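Local coordinates for 5' nucleotidase family protein (Staphylococcus aureus subsp. aureus, PDB 4Q7F) that belongs to the 5'-nucleotidase family, joining a calcineurin-like phosphoesterase domain with two bound metal ions to a C-terminal 5'-nucleotidase domain, at residues A[112-117]-A[385-390]; A[72-77]-A[91-96]. All coordinates share one frame; numbering follows the deposited sequence.

Interaction 1: residues A[112-117]-A[385-390]; sequences FNYGLP and PFPNTF. With 3D1 ((2R,3S,5R)-5-(6-amino-9H-purin-9-yl)-tetrahydro-2-(hydroxymethyl)furan-3-ol), chain D.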
ATOM      1  N   PHE A 112       5.975   4.496  -7.512  1.00 21.54           N
ATOM      2  CA  PHE A 112       5.795   4.412  -8.955  1.00 22.36           C
ATOM      3  C   PHE A 112       4.365   4.753  -9.428  1.00 22.90           C
ATOM      4  O   PHE A 112       4.146   4.940 -10.622  1.00 23.55           O
ATOM      5  CB  PHE A 112       6.187   2.996  -9.431  1.00 23.02           C
ATOM      6  CG  PHE A 112       7.634   2.649  -9.154  1.00 22.57           C
ATOM      7  CD1 PHE A 112       8.628   2.956 -10.086  1.00 23.12           C
ATOM      8  CD2 PHE A 112       8.009   2.044  -7.950  1.00 22.43           C
ATOM      9  CE1 PHE A 112       9.958   2.645  -9.841  1.00 22.75           C
ATOM     10  CE2 PHE A 112       9.346   1.752  -7.686  1.00 21.72           C
ATOM     11  CZ  PHE A 112      10.315   2.030  -8.645  1.00 22.70           C
ATOM     12  N   ASN A 113       3.413   4.848  -8.490  1.00 21.68           N
ATOM     13  CA  ASN A 113       2.000   5.090  -8.787  1.00 22.16           C
ATOM     14  C   ASN A 113       1.685   6.271  -9.683  1.00 23.66           C
ATOM     15  O   ASN A 113       0.640   6.283 -10.298  1.00 23.63           O
ATOM     16  CB  ASN A 113       1.179   5.320  -7.491  1.00 21.21           C
ATOM     17  CG  ASN A 113       0.830   4.033  -6.734  1.00 20.43           C
ATOM     18  OD1 ASN A 113       0.103   4.099  -5.733  1.00 19.74           O
ATOM     19  ND2 ASN A 113       1.295   2.878  -7.207  1.00 19.62           N
ATOM     20  N   TYR A 114       2.540   7.286  -9.709  1.00 24.43           N
ATOM     21  CA  TYR A 114       2.264   8.471 -10.518  1.00 26.36           C
ATOM     22  C   TYR A 114       3.186   8.621 -11.717  1.00 27.64           C
ATOM     23  O   TYR A 114       3.256   9.697 -12.314  1.00 29.95           O
ATOM     24  CB  TYR A 114       2.377   9.725  -9.645  1.00 28.53           C
ATOM     25  CG  TYR A 114       1.428   9.761  -8.461  1.00 28.71           C
ATOM     26  CD1 TYR A 114       0.057   9.844  -8.651  1.00 29.07           C
ATOM     27  CD2 TYR A 114       1.910   9.737  -7.156  1.00 28.81           C
ATOM     28  CE1 TYR A 114      -0.811   9.893  -7.580  1.00 30.05           C
ATOM     29  CE2 TYR A 114       1.053   9.788  -6.071  1.00 29.26           C
ATOM     30  CZ  TYR A 114      -0.302   9.871  -6.283  1.00 30.94           C
ATOM     31  OH  TYR A 114      -1.156   9.933  -5.196  1.00 32.21           O
ATOM     32  N   GLY A 115       3.892   7.555 -12.078  1.00 27.04           N
ATOM     33  CA  GLY A 115       4.795   7.600 -13.217  1.00 27.41           C
ATOM     34  C   GLY A 115       6.260   7.745 -12.851  1.00 27.67           C
ATOM     35  O   GLY A 115       6.605   8.265 -11.787  1.00 25.97           O
ATOM     36  N   LEU A 116       7.131   7.307 -13.763  1.00 27.52           N
ATOM     37  CA  LEU A 116       8.547   7.335 -13.517  1.00 28.16           C
ATOM     38  C   LEU A 116       9.126   8.753 -13.475  1.00 29.10           C
ATOM     39  O   LEU A 116       9.958   9.029 -12.619  1.00 28.35           O
ATOM     40  CB  LEU A 116       9.287   6.441 -14.512  1.00 28.97           C
ATOM     41  CG  LEU A 116      10.724   6.090 -14.126  1.00 29.63           C
ATOM     42  CD1 LEU A 116      10.747   5.409 -12.766  1.00 28.93           C
ATOM     43  CD2 LEU A 116      11.386   5.199 -15.186  1.00 31.05           C
ATOM     44  N   PRO A 117       8.693   9.657 -14.392  1.00 30.41           N
ATOM     45  CA  PRO A 117       9.193  11.030 -14.359  1.00 30.64           C
ATOM     46  C   PRO A 117       8.854  11.766 -13.056  1.00 29.21           C
ATOM     47  O   PRO A 117       9.669  12.543 -12.552  1.00 28.88           O
ATOM     48  CB  PRO A 117       8.493  11.704 -15.554  1.00 31.65           C
ATOM     49  CG  PRO A 117       8.146  10.599 -16.466  1.00 32.71           C
ATOM     50  CD  PRO A 117       7.859   9.409 -15.583  1.00 32.09           C
ATOM     51  N   PRO A 385      -9.459   5.406  -2.877  1.00 23.93           N
ATOM     52  CA  PRO A 385      -8.193   6.017  -2.463  1.00 26.20           C
ATOM     53  C   PRO A 385      -6.954   5.653  -3.280  1.00 27.10           C
ATOM     54  O   PRO A 385      -5.864   6.037  -2.890  1.00 29.43           O
ATOM     55  CB  PRO A 385      -8.027   5.512  -1.026  1.00 26.97           C
ATOM     56  CG  PRO A 385      -8.656   4.150  -1.054  1.00 25.55           C
ATOM     57  CD  PRO A 385      -9.727   4.166  -2.122  1.00 25.50           C
ATOM     58  N   PHE A 386      -7.111   4.940  -4.394  1.00 25.32           N
ATOM     59  CA  PHE A 386      -5.951   4.619  -5.217  1.00 24.93           C
ATOM     60  C   PHE A 386      -6.033   5.304  -6.569  1.00 23.35           C
ATOM     61  O   PHE A 386      -7.133   5.549  -7.079  1.00 26.06           O
ATOM     62  CB  PHE A 386      -5.819   3.111  -5.385  1.00 24.76           C
ATOM     63  CG  PHE A 386      -5.515   2.396  -4.108  1.00 27.17           C
ATOM     64  CD1 PHE A 386      -4.246   2.482  -3.533  1.00 29.02           C
ATOM     65  CD2 PHE A 386      -6.477   1.631  -3.480  1.00 28.29           C
ATOM     66  CE1 PHE A 386      -3.959   1.828  -2.350  1.00 29.93           C
ATOM     67  CE2 PHE A 386      -6.191   0.964  -2.303  1.00 28.14           C
ATOM     68  CZ  PHE A 386      -4.937   1.061  -1.738  1.00 29.45           C
ATOM     69  N   PRO A 387      -4.874   5.586  -7.186  1.00 23.54           N
ATOM     70  CA  PRO A 387      -4.919   6.194  -8.513  1.00 23.36           C
ATOM     71  C   PRO A 387      -4.996   5.131  -9.639  1.00 22.88           C
ATOM     72  O   PRO A 387      -4.148   5.070 -10.530  1.00 23.27           O
ATOM     73  CB  PRO A 387      -3.637   7.020  -8.546  1.00 24.24           C
ATOM     74  CG  PRO A 387      -2.680   6.278  -7.660  1.00 24.04           C
ATOM     75  CD  PRO A 387      -3.493   5.499  -6.665  1.00 23.51           C
ATOM     76  N   ASN A 388      -6.031   4.304  -9.594  1.00 22.61           N
ATOM     77  CA  ASN A 388      -6.247   3.270 -10.594  1.00 22.05           C
ATOM     78  C   ASN A 388      -7.023   3.758 -11.816  1.00 22.68           C
ATOM     79  O   ASN A 388      -7.962   4.550 -11.688  1.00 22.12           O
ATOM     80  CB  ASN A 388      -7.131   2.167 -10.059  1.00 21.71           C
ATOM     81  CG  ASN A 388      -6.578   1.464  -8.845  1.00 22.11           C
ATOM     82  OD1 ASN A 388      -7.359   1.013  -7.986  1.00 23.33           O
ATOM     83  ND2 ASN A 388      -5.281   1.344  -8.757  1.00 21.53           N
ATOM     84  N   THR A 389      -6.645   3.238 -12.983  1.00 22.15           N
ATOM     85  CA  THR A 389      -7.370   3.485 -14.214  1.00 22.26           C
ATOM     86  C   THR A 389      -8.062   2.143 -14.445  1.00 21.62           C
ATOM     87  O   THR A 389      -7.965   1.239 -13.600  1.00 19.95           O
ATOM     88  CB  THR A 389      -6.457   3.871 -15.366  1.00 22.91           C
ATOM     89  OG1 THR A 389      -5.467   2.859 -15.506  1.00 23.57           O
ATOM     90  CG2 THR A 389      -5.758   5.222 -15.086  1.00 24.65           C
ATOM     91  N   PHE A 390      -8.748   1.993 -15.569  1.00 22.19           N
ATOM     92  CA  PHE A 390      -9.489   0.747 -15.817  1.00 21.94           C
ATOM     93  C   PHE A 390      -9.217   0.091 -17.157  1.00 22.34           C
ATOM     94  O   PHE A 390      -8.762   0.710 -18.114  1.00 22.65           O
ATOM     95  CB  PHE A 390     -10.970   1.029 -15.618  1.00 22.87           C
ATOM     96  CG  PHE A 390     -11.266   1.621 -14.280  1.00 22.61           C
ATOM     97  CD1 PHE A 390     -11.168   2.997 -14.080  1.00 24.27           C
ATOM     98  CD2 PHE A 390     -11.531   0.800 -13.182  1.00 23.22           C
ATOM     99  CE1 PHE A 390     -11.391   3.543 -12.823  1.00 23.72           C
ATOM    100  CE2 PHE A 390     -11.748   1.339 -11.922  1.00 22.40           C
ATOM    101  CZ  PHE A 390     -11.687   2.704 -11.747  1.00 23.23           C
TER
HETATM  102  O5' 3D1 D 603       0.502  -5.763  -1.674  1.00 45.63           O
HETATM  103  C5' 3D1 D 603      -0.424  -4.933  -2.369  1.00 34.10           C
HETATM  104  C4' 3D1 D 603      -0.015  -3.473  -2.267  1.00 35.52           C
HETATM  105  O4' 3D1 D 603      -0.821  -2.762  -3.195  1.00 33.95           O
HETATM  106  C1' 3D1 D 603      -1.751  -1.896  -2.537  1.00 34.49           C
HETATM  107  N9  3D1 D 603      -3.073  -1.993  -3.214  1.00 33.32           N
HETATM  108  C4  3D1 D 603      -3.364  -1.266  -4.284  1.00 30.75           C
HETATM  109  N3  3D1 D 603      -2.679  -0.347  -5.001  1.00 27.83           N
HETATM  110  C2  3D1 D 603      -3.245   0.244  -6.070  1.00 30.70           C
HETATM  111  N1  3D1 D 603      -4.504  -0.050  -6.494  1.00 30.26           N
HETATM  112  C6  3D1 D 603      -5.292  -0.952  -5.866  1.00 29.05           C
HETATM  113  N6  3D1 D 603      -6.545  -1.218  -6.327  1.00 26.14           N
HETATM  114  C5  3D1 D 603      -4.728  -1.646  -4.688  1.00 29.37           C
HETATM  115  N7  3D1 D 603      -5.144  -2.573  -3.801  1.00 28.15           N
HETATM  116  C8  3D1 D 603      -4.135  -2.789  -2.919  1.00 32.30           C
HETATM  117  C2' 3D1 D 603      -1.714  -2.261  -1.060  1.00 36.00           C
HETATM  118  C3' 3D1 D 603      -0.300  -2.796  -0.932  1.00 37.87           C
HETATM  119  O3' 3D1 D 603       0.596  -1.680  -0.743  1.00 38.25           O
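With CG anti to the carbonyl carbon, a chi1 of -79° sets CB and OD1 of Asn113 against the Pro387 ring, and Tyr114, whose CG is likewise anti to its carbonyl carbon, brings CE1 of its ring to the same proline. Asn113 OD1 lies 4.0 Å from Pro387 CD, while Tyr114 CE1 is 4.1 Å from Pro387 CG. Both side chains cross the proline at about a right angle, the tyrosine ring meeting it obliquely. No hydrogen bond links the segments, so contact between them is purely van der Waals, burying 131 Å² in total.

Two tight turns present these groups. A type I beta turn runs from Phe112 to Gly115, and Pro387 centres an inverse gamma turn, closed by a weak bond of 3.0 Å from Asn388 N to Phe386 O. The residues flanking Pro387, Phe386 and Asn388, both contact 3D1. Asn388 ND2 donates to 3D1 N1 over 2.8 Å, nearly straight at 168°; its OD1 accepts from 3D1 N6 at 2.9 Å and is also bonded to Tyr384 OH. The Phe386 ring stacks its face on the purine, whose C4 stands 3.7 Å above the ring plane, offset toward the rim.

On the phosphoesterase side, the Asn113 amide is held at both ends, OD1 by His110 ND1 and ND2 by Glu171. Since His110 NE2 is itself hydrogen-bonded to 3D1, Asn113 acts as a second-shell residue that probably steadies this histidine. The chemistry thus implies division of labour: here the two domains meet by van der Waals packing alone, while the paired hydrogen bonds of the Asn388 amide and stacking hold the purine beside the seam.

Interaction 2: residues A[72-77]-A[91-96]; sequences DFLQGS and QPLVDF. With MN (manganese (II) ion), chain C; MG (magnesium ion), chain B.
Leu93, on helix 91-99, meets the loop 72-77 through one methyl group. Its CD2 lies 3.4 Å from Phe73 O and 4.0 Å from Leu74 CD1, the two leucine side chains crossing at an oblique angle. Leu93 was modelled in two conformers, and these distances hold for one of them. Leu93 also packs on Phe79 and Leu83 of helix 78-85, and Leu74 on Tyr118 and Thr122 of helix 116-125, so the buried contact lies among helices 78-85, 91-99 and 116-125.

At the start of that loop, Asp72 can be followed outward to the metals. Its CB stands 3.5 Å from the manganese, and chi1 of -84° places CG anti to the carbonyl carbon, turning the carboxylate toward both ions. From CG the group divides unequally. OD2 binds the manganese at 2.2 Å and the magnesium at 2.3 Å, which makes this one oxygen a bridge; OD1, 3.4 Å from the magnesium, is no ligand and has a hydrogen bond of its own. Water 1 forms the second bridge, 2.3 Å from the manganese and equally far from the magnesium.

The backbone around Asp72 has protein partners as well. Glu111 receives the N-H groups of three successive residues, Asp72 at OE2 and both Phe73 and Leu74 at OE1. Gln75 O is bonded to His29 ND1, leaving NE2 of that histidine on the manganese; Asp27 and His249 complete its protein ligands, whereas Asn109, His207 and His247 serve the magnesium. An aspartate oxygen and a water jointly bridging two metal ions are the hallmark of the dinuclear calcineurin-like phosphoesterase site, here with Asp72 supplying the aspartate of its Gly-Asp motif.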
ATOM      1  N   ASP A  72       7.199   4.112   0.477  1.00 20.89           N
ATOM      2  CA  ASP A  72       5.760   4.394   0.435  1.00 20.37           C
ATOM      3  C   ASP A  72       5.507   5.731   1.075  1.00 19.30           C
ATOM      4  O   ASP A  72       4.700   5.859   2.011  1.00 19.21           O
ATOM      5  CB  ASP A  72       4.908   3.276   1.061  1.00 19.68           C
ATOM      6  CG  ASP A  72       4.626   2.135   0.080  1.00 21.03           C
ATOM      7  OD1 ASP A  72       5.171   2.162  -1.054  1.00 21.50           O
ATOM      8  OD2 ASP A  72       3.869   1.207   0.448  1.00 19.92           O
ATOM      9  N   PHE A  73       6.190   6.733   0.543  1.00 18.94           N
ATOM     10  CA  PHE A  73       6.084   8.091   1.038  1.00 18.79           C
ATOM     11  C   PHE A  73       5.462   9.065   0.045  1.00 19.41           C
ATOM     12  O   PHE A  73       5.072  10.167   0.414  1.00 20.51           O
ATOM     13  CB  PHE A  73       7.473   8.641   1.416  1.00 19.01           C
ATOM     14  CG  PHE A  73       8.415   8.830   0.247  1.00 19.78           C
ATOM     15  CD1 PHE A  73       8.447  10.028  -0.453  1.00 19.54           C
ATOM     16  CD2 PHE A  73       9.272   7.821  -0.139  1.00 20.17           C
ATOM     17  CE1 PHE A  73       9.299  10.199  -1.509  1.00 20.24           C
ATOM     18  CE2 PHE A  73      10.148   7.996  -1.181  1.00 20.83           C
ATOM     19  CZ  PHE A  73      10.157   9.185  -1.878  1.00 21.17           C
ATOM     20  N   LEU A  74       5.337   8.668  -1.200  1.00 20.04           N
ATOM     21  CA  LEU A  74       4.887   9.599  -2.242  1.00 20.76           C
ATOM     22  C   LEU A  74       3.420   9.493  -2.600  1.00 21.22           C
ATOM     23  O   LEU A  74       2.874  10.367  -3.259  1.00 22.82           O
ATOM     24  CB  LEU A  74       5.789   9.380  -3.460  1.00 20.76           C
ATOM     25  CG  LEU A  74       5.794  10.360  -4.614  1.00 21.61           C
ATOM     26  CD1 LEU A  74       6.167  11.758  -4.147  1.00 21.41           C
ATOM     27  CD2 LEU A  74       6.798   9.835  -5.639  1.00 22.34           C
ATOM     28  N   GLN A  75       2.771   8.431  -2.146  1.00 22.43           N
ATOM     29  CA  GLN A  75       1.355   8.196  -2.427  1.00 20.95           C
ATOM     30  C   GLN A  75       0.663   7.668  -1.180  1.00 21.15           C
ATOM     31  O   GLN A  75       1.292   7.040  -0.327  1.00 19.40           O
ATOM     32  CB  GLN A  75       1.229   7.159  -3.555  1.00 22.84           C
ATOM     33  CG  GLN A  75      -0.198   6.818  -4.013  1.00 22.22           C
ATOM     34  CD  GLN A  75      -0.941   5.859  -3.086  1.00 23.07           C
ATOM     35  OE1 GLN A  75      -0.335   5.112  -2.312  1.00 22.97           O
ATOM     36  NE2 GLN A  75      -2.270   5.869  -3.174  1.00 23.89           N
ATOM     37  N   GLY A  76      -0.635   7.931  -1.062  1.00 21.20           N
ATOM     38  CA  GLY A  76      -1.387   7.343   0.008  1.00 21.79           C
ATOM     39  C   GLY A  76      -2.516   8.151   0.558  1.00 21.27           C
ATOM     40  O   GLY A  76      -3.600   7.651   0.706  1.00 24.09           O
ATOM     41  N   SER A  77      -2.270   9.419   0.834  1.00 19.89           N
ATOM     42  CA  SER A  77      -3.265  10.229   1.486  1.00 19.24           C
ATOM     43  C   SER A  77      -3.884  11.230   0.530  1.00 18.73           C
ATOM     44  O   SER A  77      -3.365  11.435  -0.550  1.00 18.41           O
ATOM     45  CB  SER A  77      -2.591  11.000   2.612  1.00 19.26           C
ATOM     46  OG  SER A  77      -1.808  12.065   2.087  1.00 18.36           O
ATOM     47  N   GLN A  91       6.831  18.875  -4.774  1.00 26.71           N
ATOM     48  CA  GLN A  91       7.628  19.806  -3.961  1.00 27.22           C
ATOM     49  C   GLN A  91       7.086  20.069  -2.537  1.00 26.21           C
ATOM     50  O   GLN A  91       7.853  20.013  -1.580  1.00 24.27           O
ATOM     51  CB  GLN A  91       7.875  21.136  -4.689  1.00 30.01           C
ATOM     52  CG  GLN A  91       8.912  22.012  -3.984  1.00 32.38           C
ATOM     53  CD  GLN A  91      10.306  21.411  -4.067  1.00 34.47           C
ATOM     54  OE1 GLN A  91      10.792  21.115  -5.157  1.00 38.23           O
ATOM     55  NE2 GLN A  91      10.966  21.255  -2.928  1.00 36.47           N
ATOM     56  N   PRO A  92       5.774  20.370  -2.393  1.00 25.38           N
ATOM     57  CA  PRO A  92       5.270  20.615  -1.031  1.00 24.04           C
ATOM     58  C   PRO A  92       5.553  19.462  -0.061  1.00 22.89           C
ATOM     59  O   PRO A  92       5.879  19.688   1.100  1.00 22.91           O
ATOM     60  CB  PRO A  92       3.780  20.841  -1.240  1.00 24.60           C
ATOM     61  CG  PRO A  92       3.669  21.386  -2.647  1.00 26.05           C
ATOM     62  CD  PRO A  92       4.784  20.736  -3.433  1.00 25.90           C
ATOM     63  N   LEU A  93       5.443  18.237  -0.547  0.60 21.95           N
ATOM     64  CA  LEU A  93       5.723  17.069   0.268  0.60 20.63           C
ATOM     65  C   LEU A  93       7.225  16.929   0.517  0.60 21.09           C
ATOM     66  O   LEU A  93       7.656  16.615   1.635  0.60 20.43           O
ATOM     67  CB  LEU A  93       5.222  15.824  -0.439  0.60 19.77           C
ATOM     68  CG  LEU A  93       5.532  14.511   0.260  0.60 18.96           C
ATOM     69  CD1 LEU A  93       4.811  14.443   1.592  0.60 18.57           C
ATOM     70  CD2 LEU A  93       5.125  13.348  -0.636  0.60 19.12           C
ATOM     71  N   VAL A  94       8.016  17.161  -0.536  1.00 21.98           N
ATOM     72  CA  VAL A  94       9.465  17.050  -0.456  1.00 21.99           C
ATOM     73  C   VAL A  94       9.999  18.069   0.565  1.00 22.26           C
ATOM     74  O   VAL A  94      10.903  17.762   1.348  1.00 21.45           O
ATOM     75  CB  VAL A  94      10.130  17.263  -1.851  1.00 22.77           C
ATOM     76  CG1 VAL A  94      11.638  17.491  -1.727  1.00 23.65           C
ATOM     77  CG2 VAL A  94       9.857  16.096  -2.776  1.00 22.93           C
ATOM     78  N   ASP A  95       9.437  19.270   0.556  1.00 22.84           N
ATOM     79  CA  ASP A  95       9.826  20.306   1.530  1.00 23.50           C
ATOM     80  C   ASP A  95       9.717  19.803   2.985  1.00 22.71           C
ATOM     81  O   ASP A  95      10.597  20.087   3.811  1.00 21.13           O
ATOM     82  CB  ASP A  95       9.005  21.561   1.349  1.00 25.08           C
ATOM     83  CG  ASP A  95       9.377  22.319   0.097  1.00 27.05           C
ATOM     84  OD1 ASP A  95      10.333  21.908  -0.590  1.00 28.99           O
ATOM     85  OD2 ASP A  95       8.730  23.334  -0.191  1.00 28.28           O
ATOM     86  N   PHE A  96       8.649  19.073   3.306  1.00 21.10           N
ATOM     87  CA  PHE A  96       8.519  18.503   4.640  1.00 20.97           C
ATOM     88  C   PHE A  96       9.696  17.587   4.928  1.00 21.07           C
ATOM     89  O   PHE A  96      10.346  17.725   5.978  1.00 23.37           O
ATOM     90  CB  PHE A  96       7.194  17.724   4.837  1.00 20.75           C
ATOM     91  CG  PHE A  96       5.990  18.606   5.037  1.00 21.12           C
ATOM     92  CD1 PHE A  96       5.836  19.314   6.222  1.00 22.32           C
ATOM     93  CD2 PHE A  96       5.007  18.717   4.065  1.00 21.29           C
ATOM     94  CE1 PHE A  96       4.742  20.132   6.428  1.00 23.06           C
ATOM     95  CE2 PHE A  96       3.904  19.527   4.269  1.00 22.01           C
ATOM     96  CZ  PHE A  96       3.766  20.234   5.442  1.00 22.71           C
TER
HETATM   97 MN    MN C 602       2.565   0.854   2.149  1.00 22.28          MN
HETATM   98 MG    MG B 601       4.372  -0.972  -0.017  1.00 21.04          MG
HETATM   99  O   HOH W   1       2.427  -1.207   1.223  1.00 20.85           O
HETATM  100  O   HOH W   2       0.490   0.421   0.938  1.00 33.42           O

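How the interactions relate
From the N terminus, strand 65-69 leads into 72-77, and helix 78-85 follows before 91-96 returns to close interaction 2, a local loop with 13 intervening residues. The chain then reaches 112-117, which opens interaction 1; 267 residues pass before 385-390 closes it. The contacts are therefore in series, neither enclosing nor crossing the other. Interaction 2 ties a metal-bearing loop to a helix within the phosphoesterase domain, whereas interaction 1 joins that domain to the C-terminal one. Gln75 provides much of the spatial connection: its CG lies 3.2 Å from Asn113 OD1, and its NE2 packs 3.6 Å from Pro385 O. Tyr114 CE2 also lies 3.4 Å from Leu74 O.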